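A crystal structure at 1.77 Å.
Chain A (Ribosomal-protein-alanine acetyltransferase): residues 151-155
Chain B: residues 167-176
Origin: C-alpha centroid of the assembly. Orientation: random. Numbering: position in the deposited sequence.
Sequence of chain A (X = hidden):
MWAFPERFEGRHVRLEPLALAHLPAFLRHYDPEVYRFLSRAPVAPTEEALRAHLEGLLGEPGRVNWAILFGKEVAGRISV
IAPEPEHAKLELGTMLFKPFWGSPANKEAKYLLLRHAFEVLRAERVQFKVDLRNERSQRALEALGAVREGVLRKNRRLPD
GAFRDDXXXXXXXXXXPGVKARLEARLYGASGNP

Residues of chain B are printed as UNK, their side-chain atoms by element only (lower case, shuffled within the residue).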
# COMPACT_ATOMS: atom_id res chain seq x y z
N VAL A 151 8.05 6.71 -6.38
CA VAL A 151 7.89 5.53 -7.22
C VAL A 151 8.20 4.27 -6.42
O VAL A 151 9.29 4.15 -5.86
CB VAL A 151 8.87 5.57 -8.38
CG1 VAL A 151 8.76 4.27 -9.21
CG2 VAL A 151 8.57 6.82 -9.25
N LEU A 152 7.21 3.40 -6.36
CA LEU A 152 7.32 2.12 -5.71
C LEU A 152 7.94 1.23 -6.77
O LEU A 152 7.25 0.78 -7.71
CB LEU A 152 5.92 1.63 -5.33
CG LEU A 152 5.13 2.61 -4.43
CD1 LEU A 152 3.77 1.99 -4.08
CD2 LEU A 152 5.91 2.89 -3.12
N ARG A 153 9.23 0.97 -6.63
CA ARG A 153 9.94 0.18 -7.62
C ARG A 153 9.59 -1.30 -7.62
O ARG A 153 9.55 -1.92 -6.57
CB ARG A 153 11.43 0.35 -7.38
CG ARG A 153 11.87 1.80 -7.38
CD ARG A 153 13.33 1.94 -6.99
NE ARG A 153 13.58 1.34 -5.68
CZ ARG A 153 14.75 0.84 -5.33
NH1 ARG A 153 15.78 0.89 -6.19
NH2 ARG A 153 14.87 0.19 -4.18
N LYS A 154 9.36 -1.85 -8.82
CA LYS A 154 8.98 -3.27 -8.95
C LYS A 154 7.84 -3.63 -7.99
O LYS A 154 7.88 -4.61 -7.26
CB LYS A 154 10.21 -4.14 -8.70
CG LYS A 154 11.33 -3.78 -9.68
CD LYS A 154 12.31 -4.90 -9.85
CE LYS A 154 13.04 -4.79 -11.16
NZ LYS A 154 13.35 -3.40 -11.53
N ASN A 155 6.78 -2.83 -8.04
CA ASN A 155 5.66 -3.00 -7.13
C ASN A 155 4.57 -3.97 -7.61
O ASN A 155 3.69 -4.33 -6.85
CB ASN A 155 5.08 -1.62 -6.84
CG ASN A 155 4.18 -1.60 -5.61
OD1 ASN A 155 4.56 -2.08 -4.54
ND2 ASN A 155 2.98 -1.06 -5.76
N UNK B 167 7.24 7.12 5.49
CA UNK B 167 8.32 7.17 4.52
C UNK B 167 8.42 5.72 4.03
O UNK B 167 8.48 4.79 4.85
c UNK B 167 9.68 7.54 5.18
c UNK B 167 9.57 8.90 5.92
c UNK B 167 10.75 7.60 4.13
N UNK B 168 8.43 5.52 2.71
CA UNK B 168 8.53 4.17 2.17
C UNK B 168 9.92 3.92 1.65
O UNK B 168 10.45 4.76 0.92
c UNK B 168 7.70 2.54 0.35
c UNK B 168 6.16 4.17 1.46
c UNK B 168 7.54 3.97 0.98
N UNK B 169 10.51 2.79 2.05
CA UNK B 169 11.86 2.41 1.60
C UNK B 169 11.77 1.04 0.99
O UNK B 169 10.85 0.30 1.28
c UNK B 169 12.42 4.11 4.42
c UNK B 169 14.48 4.08 3.19
o UNK B 169 14.45 6.91 5.46
c UNK B 169 12.82 2.25 2.78
c UNK B 169 14.07 5.78 4.80
c UNK B 169 13.24 3.51 3.47
c UNK B 169 12.83 5.23 5.09
c UNK B 169 14.89 5.23 3.87
N UNK B 170 12.73 0.68 0.14
CA UNK B 170 12.73 -0.70 -0.34
C UNK B 170 14.12 -1.16 -0.68
O UNK B 170 15.04 -0.35 -0.88
c UNK B 170 11.85 -0.91 -1.58
o UNK B 170 12.40 -0.27 -2.73
N UNK B 171 14.25 -2.48 -0.70
CA UNK B 171 15.47 -3.15 -1.15
C UNK B 171 14.97 -4.10 -2.23
O UNK B 171 14.04 -4.90 -2.01
c UNK B 171 16.71 -3.01 1.02
c UNK B 171 16.13 -3.97 -0.02
c UNK B 171 17.26 -4.82 -0.59
N UNK B 172 15.57 -3.99 -3.42
CA UNK B 172 15.22 -4.87 -4.53
C UNK B 172 16.20 -6.04 -4.55
O UNK B 172 17.32 -5.95 -4.02
c UNK B 172 14.56 -2.24 -7.37
c UNK B 172 12.95 -3.32 -5.68
c UNK B 172 15.32 -4.14 -5.87
c UNK B 172 14.40 -2.90 -5.96
N UNK B 173 15.78 -7.13 -5.16
CA UNK B 173 16.62 -8.33 -5.23
C UNK B 173 18.02 -8.00 -5.75
O UNK B 173 19.01 -8.55 -5.26
c UNK B 173 15.95 -9.36 -6.13
c UNK B 173 14.93 -12.09 -6.75
c UNK B 173 16.06 -11.44 -7.53
n UNK B 173 15.44 -12.65 -5.45
c UNK B 173 16.85 -10.50 -6.59
N UNK B 174 18.10 -7.12 -6.74
CA UNK B 174 19.40 -6.78 -7.31
C UNK B 174 20.27 -6.03 -6.35
O UNK B 174 21.50 -5.99 -6.51
o UNK B 174 16.11 -6.39 -8.48
c UNK B 174 19.26 -5.93 -8.56
o UNK B 174 16.60 -4.58 -9.67
c UNK B 174 18.22 -6.36 -9.53
c UNK B 174 16.87 -5.74 -9.21
N UNK B 175 19.64 -5.41 -5.35
CA UNK B 175 20.35 -4.64 -4.35
C UNK B 175 20.71 -5.49 -3.12
O UNK B 175 21.52 -5.07 -2.29
o UNK B 175 18.22 -0.44 -5.48
c UNK B 175 19.46 -3.45 -3.90
c UNK B 175 19.16 -2.56 -5.08
c UNK B 175 18.14 -1.48 -4.79
o UNK B 175 17.27 -1.66 -3.90
N UNK B 176 20.11 -6.68 -3.02
CA UNK B 176 20.36 -7.49 -1.82
C UNK B 176 21.84 -7.84 -1.58
O UNK B 176 22.33 -7.71 -0.48
c UNK B 176 19.82 -8.59 1.43
c UNK B 176 20.41 -10.06 3.27
c UNK B 176 20.02 -9.65 0.54
c UNK B 176 20.22 -11.09 -1.16
n UNK B 176 20.52 -11.76 0.00
c UNK B 176 20.02 -8.81 2.80
c UNK B 176 19.91 -9.80 -0.88
c UNK B 176 20.61 -11.13 2.42
c UNK B 176 19.51 -8.76 -1.88
c UNK B 176 20.41 -10.91 1.06

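Position 167 has three side-chain carbons, one bonded to the backbone and carrying the other two. It lies far from the chain A stretch. It is Val167(B).

Position 168 has the same three-carbon fork at CB. One of its methyls lies near Leu152(A) CD2. This is Val168(B), and its CG1 is 3.9 Å from Leu152(A) CD2, an apolar contact.

Position 169 has one carbon, then a six-carbon ring bearing an oxygen. That is a phenol. Its CA-to-CB bond points away from the chain A stretch, and it makes no contact with that stretch. It is Tyr169(B).

Position 170 has one carbon and one oxygen. The oxygen faces the guanidinium of Arg153(A). So short a side chain ending in oxygen is serine, Ser170(B). Arg153(A) NH2 donates a hydrogen bond to Ser170(B) OG at 2.9 Å.

Position 171 is again three carbons forked at CB. Its CA-to-CB bond points away from the chain A stretch, in keeping with the alternation along the strand. It is Val171(B).

Position 172 has four carbons, forked at the second. One terminal carbon lies over a face of the Arg153(A) guanidinium, and the other comes near Lys154(A) CB. This is the leucine pattern, Leu172(B). Its CD1 is 3.6 Å from Arg153(A) NH1. Its CD2 is 4.2 Å from Lys154(A) CB.

Position 173 has four carbons in a row ending in nitrogen. The end leads away from the chain A stretch. It is Lys173(B).

Position 174 has three carbons, the third carrying two oxygens. One oxygen lies toward the end of Lys154(A). This is a carboxylate on a two-methylene arm, Glu174(B). Its OE2 is 3.9 Å from Lys154(A) NZ, a long salt bridge.

Position 175 has the same atoms, but its carboxylate meets Arg153(A). It is Glu175(B). Arg153(A) NH1 donates to Glu175(B) OE2 at 2.9 Å, and Arg153(A) NH2 to Glu175(B) OE1 at 3.0 Å. Leu172(B) N also donates to Glu175(B) OE1, at 2.9 Å.

Position 176 has one carbon, then fused five- and six-membered rings with eight carbons and one nitrogen. It is an indole, out of reach of the chain A stretch: Trp176(B).

The contact centres on Arg153(A). Its two terminal nitrogens pair with the two oxygens of Glu175(B), so the salt bridge is bidentate. Ser170(B) OG takes a further bond at the guanidinium edge, while Leu172(B) covers a face. The bond from Leu172(B) N to Glu175(B) OE1 ties the carboxylate back to its own chain and helps hold it in place. Leu152(A) with Val168(B) adds an apolar patch, and Lys154(A) with Glu174(B) a looser charge pair.

Chain B, residues 167-176: VVYSVLKEEW
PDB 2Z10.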